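Local coordinates for protein superoxide dismutase (Chaetomium thermophilum, PDB 4BR6) that probably protects cells from oxidative damage by using a bound manganese ion to convert superoxide into hydrogen peroxide and molecular oxygen, at residues Leu64-Gly69 and Ala144-Val149; Trp128-Lys133 and Gly151-Leu156. All blocks are in the same frame, centred on the assembly; numbering follows the deposited sequence.

Contact 1 of 2, residues Leu64-Gly69 and Ala144-Val149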
loop_
_atom_site.group_PDB
_atom_site.type_symbol
_atom_site.label_atom_id
_atom_site.label_comp_id
_atom_site.label_asym_id
_atom_site.label_seq_id
_atom_site.Cartn_x
_atom_site.Cartn_y
_atom_site.Cartn_z
ATOM N N LEU B 64 0.936 -16.019 -0.358
ATOM C CA LEU B 64 2.288 -16.480 -0.058
ATOM C C LEU B 64 3.023 -15.448 0.802
ATOM O O LEU B 64 3.697 -15.796 1.782
ATOM C CB LEU B 64 3.092 -16.739 -1.332
ATOM C CG LEU B 64 4.569 -17.109 -1.090
ATOM C CD1 LEU B 64 4.718 -18.384 -0.234
ATOM C CD2 LEU B 64 5.311 -17.250 -2.415
ATOM N N ASN B 65 2.880 -14.177 0.439
ATOM C CA ASN B 65 3.470 -13.086 1.215
ATOM C C ASN B 65 2.909 -13.063 2.620
ATOM O O ASN B 65 3.658 -13.036 3.601
ATOM C CB ASN B 65 3.219 -11.737 0.521
ATOM C CG ASN B 65 3.806 -10.551 1.288
ATOM O OD1 ASN B 65 5.014 -10.342 1.302
ATOM N ND2 ASN B 65 2.942 -9.750 1.893
ATOM N N PHE B 66 1.583 -13.087 2.712
ATOM C CA PHE B 66 0.892 -12.924 3.987
ATOM C C PHE B 66 1.172 -14.083 4.936
ATOM O O PHE B 66 1.600 -13.875 6.082
ATOM C CB PHE B 66 -0.618 -12.790 3.751
ATOM C CG PHE B 66 -1.424 -12.579 5.011
ATOM C CD1 PHE B 66 -1.249 -11.457 5.796
ATOM C CD2 PHE B 66 -2.386 -13.498 5.387
ATOM C CE1 PHE B 66 -1.993 -11.270 6.939
ATOM C CE2 PHE B 66 -3.141 -13.307 6.539
ATOM C CZ PHE B 66 -2.942 -12.195 7.310
ATOM N N HIS B 67 0.928 -15.300 4.457
ATOM C CA HIS B 67 1.115 -16.494 5.268
ATOM C C HIS B 67 2.584 -16.824 5.430
ATOM O O HIS B 67 3.005 -17.292 6.480
ATOM C CB HIS B 67 0.380 -17.673 4.647
ATOM C CG HIS B 67 -1.104 -17.551 4.735
ATOM N ND1 HIS B 67 -1.768 -17.419 5.933
ATOM C CD2 HIS B 67 -2.052 -17.497 3.771
ATOM C CE1 HIS B 67 -3.066 -17.309 5.705
ATOM N NE2 HIS B 67 -3.263 -17.355 4.402
ATOM N N GLY B 68 3.372 -16.591 4.390
ATOM C CA GLY B 68 4.797 -16.800 4.508
ATOM C C GLY B 68 5.358 -15.807 5.505
ATOM O O GLY B 68 6.271 -16.125 6.269
ATOM N N GLY B 69 4.789 -14.609 5.528
ATOM C CA GLY B 69 5.257 -13.581 6.438
ATOM C C GLY B 69 4.862 -13.884 7.866
ATOM O O GLY B 69 5.653 -13.701 8.773
ATOM N N ALA B 144 3.952 -3.397 7.780
ATOM C CA ALA B 144 2.496 -3.502 7.817
ATOM C C ALA B 144 2.099 -4.972 7.771
ATOM O O ALA B 144 2.720 -5.773 7.075
ATOM C CB ALA B 144 1.867 -2.756 6.645
ATOM N N ASN B 145 1.063 -5.318 8.520
ATOM C CA ASN B 145 0.474 -6.646 8.458
ATOM C C ASN B 145 1.519 -7.721 8.762
ATOM O O ASN B 145 2.037 -7.745 9.871
ATOM C CB ASN B 145 -0.239 -6.823 7.120
ATOM C CG ASN B 145 -1.308 -5.768 6.898
ATOM O OD1 ASN B 145 -1.910 -5.273 7.846
ATOM N ND2 ASN B 145 -1.539 -5.417 5.650
ATOM N N GLN B 146 1.836 -8.593 7.808
ATOM C CA GLN B 146 2.859 -9.623 8.031
ATOM C C GLN B 146 4.045 -9.497 7.092
ATOM O O GLN B 146 4.827 -10.435 6.967
ATOM C CB GLN B 146 2.287 -11.041 7.908
ATOM C CG GLN B 146 1.157 -11.376 8.871
ATOM C CD GLN B 146 1.553 -11.310 10.338
ATOM O OE1 GLN B 146 2.729 -11.189 10.692
ATOM N NE2 GLN B 146 0.564 -11.404 11.202
ATOM N N ASP B 147 4.192 -8.347 6.444
ATOM C CA ASP B 147 5.325 -8.129 5.560
ATOM C C ASP B 147 6.627 -8.362 6.336
ATOM O O ASP B 147 6.756 -7.900 7.458
ATOM C CB ASP B 147 5.308 -6.714 4.991
ATOM C CG ASP B 147 4.089 -6.440 4.125
ATOM O OD1 ASP B 147 3.394 -7.401 3.733
ATOM O OD2 ASP B 147 3.826 -5.255 3.833
ATOM N N PRO B 148 7.584 -9.103 5.751
ATOM C CA PRO B 148 8.818 -9.415 6.486
ATOM C C PRO B 148 9.932 -8.361 6.421
ATOM O O PRO B 148 9.910 -7.462 5.596
ATOM C CB PRO B 148 9.299 -10.694 5.807
ATOM C CG PRO B 148 8.734 -10.626 4.430
ATOM C CD PRO B 148 7.439 -9.930 4.538
ATOM N N VAL B 149 10.909 -8.493 7.311
ATOM C CA VAL B 149 12.154 -7.730 7.224
ATOM C C VAL B 149 13.156 -8.534 6.397
ATOM O O VAL B 149 13.684 -9.536 6.878
ATOM C CB VAL B 149 12.747 -7.507 8.617
ATOM C CG1 VAL B 149 14.083 -6.787 8.544
ATOM C CG2 VAL B 149 11.752 -6.740 9.479
#
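Gln146 lays its CB and CG against Phe66 and Gly69, with CB 3.4 Å from the carbonyl oxygen Phe66 O and CG 3.7 Å from Phe66 CE1. The two side chains pass at a slant, ring and amide planes 55° apart. Phe66 reaches this place because its CG stands anti to the backbone N (chi1 -178°), although its CB leaves the backbone on the side away from the loop. At Gly69 the backbones nearly touch: Gly69 CA is 3.2 Å from Gln146 O, a CA-H...O contact. The missing side chain is what permits this approach, since a CB built on this glycine would fall 2.0 Å from Gln146 O.

The polar link of the contact is a single side-chain hydrogen bond, Asn65 ND2 to Asp147 OD1, at 3.0 Å with an N-H...O angle of 162°. The oxygen lies in the Asn65 amide plane and is met almost along its C-O axis. An alanine in place of Asn65 would probably leave Asp147 OD1 without this donor and open a gap beside Pro148 CD.

On the loop side, a type II' turn from Ala144 to Asp147, closed by Asp147 N to Ala144 O, presents Gln146. Its amide is gripped elsewhere: OE1 accepts from Trp126 NE1 and Asn73 ND2, while NE2 bonds with Tyr34 OH. That fixes its rotation about 5 Å from the manganese ion and beside the metal ligand His74, the second-shell glutamine expected of a manganese superoxide dismutase. The contact thus sets helix 61-79 of the alpha-hairpin domain against the loop joining strands 138-144 and 153-160, with Tyr34 of helix 20-50 packing edge-to-face with Phe66.

Contact 2 of 2, residues Trp128-Lys133 and Gly151-Leu156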
loop_
_atom_site.group_PDB
_atom_site.type_symbol
_atom_site.label_atom_id
_atom_site.label_comp_id
_atom_site.label_asym_id
_atom_site.label_seq_id
_atom_site.Cartn_x
_atom_site.Cartn_y
_atom_site.Cartn_z
ATOM N N TRP B 128 10.554 -3.859 14.494
ATOM C CA TRP B 128 11.751 -4.675 14.580
ATOM C C TRP B 128 12.957 -3.814 14.862
ATOM O O TRP B 128 13.063 -2.708 14.343
ATOM C CB TRP B 128 12.008 -5.386 13.261
ATOM C CG TRP B 128 10.918 -6.335 12.863
ATOM C CD1 TRP B 128 9.774 -6.043 12.194
ATOM C CD2 TRP B 128 10.881 -7.740 13.128
ATOM N NE1 TRP B 128 9.022 -7.180 12.018
ATOM C CE2 TRP B 128 9.681 -8.233 12.586
ATOM C CE3 TRP B 128 11.746 -8.626 13.774
ATOM C CZ2 TRP B 128 9.325 -9.568 12.669
ATOM C CZ3 TRP B 128 11.392 -9.955 13.853
ATOM C CH2 TRP B 128 10.194 -10.412 13.305
ATOM N N LEU B 129 13.854 -4.329 15.699
ATOM C CA LEU B 129 15.246 -3.925 15.682
ATOM C C LEU B 129 15.893 -4.738 14.561
ATOM O O LEU B 129 15.825 -5.968 14.566
ATOM C CB LEU B 129 15.921 -4.265 17.012
ATOM C CG LEU B 129 17.445 -4.121 17.076
ATOM C CD1 LEU B 129 17.874 -2.691 16.776
ATOM C CD2 LEU B 129 17.945 -4.568 18.438
ATOM N N ALA B 130 16.506 -4.078 13.587
ATOM C CA ALA B 130 17.109 -4.795 12.470
ATOM C C ALA B 130 18.533 -4.323 12.229
ATOM O O ALA B 130 18.901 -3.226 12.634
ATOM C CB ALA B 130 16.280 -4.641 11.217
ATOM N N LYS B 131 19.310 -5.151 11.538
ATOM C CA LYS B 131 20.721 -4.875 11.291
ATOM C C LYS B 131 21.057 -4.862 9.802
ATOM O O LYS B 131 20.805 -5.842 9.090
ATOM C CB LYS B 131 21.579 -5.931 11.977
ATOM C CG LYS B 131 23.069 -5.670 11.886
ATOM C CD LYS B 131 23.856 -6.746 12.623
ATOM C CE LYS B 131 25.335 -6.429 12.677
ATOM N NZ LYS B 131 26.132 -7.551 13.250
ATOM N N ASP B 132 21.643 -3.760 9.339
ATOM C CA ASP B 132 22.054 -3.641 7.938
ATOM C C ASP B 132 23.103 -4.694 7.620
ATOM O O ASP B 132 24.091 -4.830 8.337
ATOM C CB ASP B 132 22.613 -2.246 7.645
ATOM C CG ASP B 132 22.973 -2.057 6.185
ATOM O OD1 ASP B 132 24.018 -2.579 5.758
ATOM O OD2 ASP B 132 22.205 -1.400 5.462
ATOM N N LYS B 133 22.888 -5.430 6.535
ATOM C CA LYS B 133 23.677 -6.621 6.245
ATOM C C LYS B 133 25.124 -6.320 5.874
ATOM O O LYS B 133 25.973 -7.212 5.914
ATOM C CB LYS B 133 23.006 -7.463 5.147
ATOM C CG LYS B 133 22.990 -6.841 3.752
ATOM C CD LYS B 133 22.489 -7.848 2.723
ATOM C CE LYS B 133 22.325 -7.264 1.329
ATOM N NZ LYS B 133 23.591 -6.773 0.736
ATOM N N GLY B 151 16.027 -8.661 2.614
ATOM C CA GLY B 151 16.940 -7.910 1.769
ATOM C C GLY B 151 18.087 -7.274 2.542
ATOM O O GLY B 151 18.880 -7.955 3.190
ATOM N N GLN B 152 18.162 -5.952 2.479
ATOM C CA GLN B 152 19.272 -5.196 3.054
ATOM C C GLN B 152 19.324 -5.286 4.573
ATOM O O GLN B 152 20.356 -4.995 5.185
ATOM C CB GLN B 152 19.145 -3.719 2.652
ATOM C CG GLN B 152 20.394 -2.880 2.862
ATOM C CD GLN B 152 21.537 -3.326 1.990
ATOM O OE1 GLN B 152 21.332 -3.971 0.968
ATOM N NE2 GLN B 152 22.752 -2.978 2.381
ATOM N N LEU B 153 18.198 -5.660 5.176
ATOM C CA LEU B 153 18.059 -5.666 6.624
ATOM C C LEU B 153 17.740 -7.049 7.163
ATOM O O LEU B 153 16.975 -7.806 6.565
ATOM C CB LEU B 153 16.957 -4.707 7.050
ATOM C CG LEU B 153 17.218 -3.230 6.795
ATOM C CD1 LEU B 153 16.059 -2.463 7.388
ATOM C CD2 LEU B 153 18.542 -2.797 7.389
ATOM N N VAL B 154 18.326 -7.352 8.315
ATOM C CA VAL B 154 18.171 -8.649 8.954
ATOM C C VAL B 154 17.460 -8.416 10.284
ATOM O O VAL B 154 17.893 -7.581 11.078
ATOM C CB VAL B 154 19.544 -9.329 9.195
ATOM C CG1 VAL B 154 19.343 -10.776 9.634
ATOM C CG2 VAL B 154 20.428 -9.259 7.932
ATOM N N PRO B 155 16.354 -9.124 10.529
ATOM C CA PRO B 155 15.657 -8.836 11.789
ATOM C C PRO B 155 16.372 -9.460 12.998
ATOM O O PRO B 155 16.880 -10.574 12.879
ATOM C CB PRO B 155 14.275 -9.462 11.567
ATOM C CG PRO B 155 14.511 -10.563 10.558
ATOM C CD PRO B 155 15.621 -10.086 9.684
ATOM N N LEU B 156 16.398 -8.763 14.132
ATOM C CA LEU B 156 17.089 -9.250 15.322
ATOM C C LEU B 156 16.129 -9.394 16.506
ATOM O O LEU B 156 16.299 -10.251 17.361
ATOM C CB LEU B 156 18.216 -8.295 15.715
ATOM C CG LEU B 156 19.366 -8.071 14.742
ATOM C CD1 LEU B 156 20.452 -7.272 15.453
ATOM C CD2 LEU B 156 19.933 -9.377 14.162
HETATM O O HOH W 1 23.802 -4.347 -0.640
#
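Trp128 and Pro155 lie side by side and point the same way, Pro155 CB coming 3.5 Å from Trp128 CE3 and nearly as close to CZ3, so the benzo part of the indole makes the contact. Ala130 and Leu153 follow on the same strands with their CB atoms 4.2 Å apart. On the other face, Leu156 CD1 meets Lys131 CB, and Val154 CG2 approaches Lys133 CB. Lys131 then runs on extended, its NZ bonded to Phe194 O and Ala197 O.

Toward Lys133 and Gln152 the side chains are polar. These two cross at about a right angle, and a water joins them, accepting from Lys133 NZ at 2.8 Å and donating to Gln152 OE1. The bend at the last torsion of Lys133 (chi4 62°) places NZ for this bridge. Asp132 OD2 packs on Gln152 CG, but its other oxygen, OD1, accepts hydrogen bonds from the backbone N of Asp134 and of Ser135, and Gln152 NE2 bonds to Asp134 OD2.

The backbone sets this register. Lys131 N gives to Val154 O at 2.9 Å, and Val154 N returns to Lys131 O at 3.0 Å, making the hydrogen-bonded pair. Ala130-Pro155 and Asp132-Leu153 are the non-hydrogen-bonded pairs flanking it. Leu156 N to Leu129 O and Lys133 N to Gln152 O extend the ladder in both directions.

Helix 61-79 packs on Trp128 and Pro155 through Leu76, and helix 187-195 on Leu156. Strand directions 140° apart indicate a twisted antiparallel pairing of the central strand 125-132 with strand 153-160, as in the three-stranded sheet of the iron/manganese superoxide dismutase C-terminal domain.

How the contacts relate
The centres of contacts 1 and 2 lie 15 Å apart, and their segments alternate along the chain: 64-69, 128-133, 144-149, then 151-156. Contact 1 joins the two family domains, helix 61-79 to a loop of the C-terminal domain, whereas contact 2 lies wholly within that domain. The loop is the physical bridge: it follows edge strand 138-144 and leads into strand 153-160, and Val149, within it, packs with CG2 3.4 Å from Trp128 CD1. Helix 61-79, which carries 64-69, also reaches contact 2 through Leu76. Contact 1 borders the manganese site, whose ligands His74 and Asp160 come from different domains; contact 2 lies farther off, its Trp128 side chain about 10 Å from the ion.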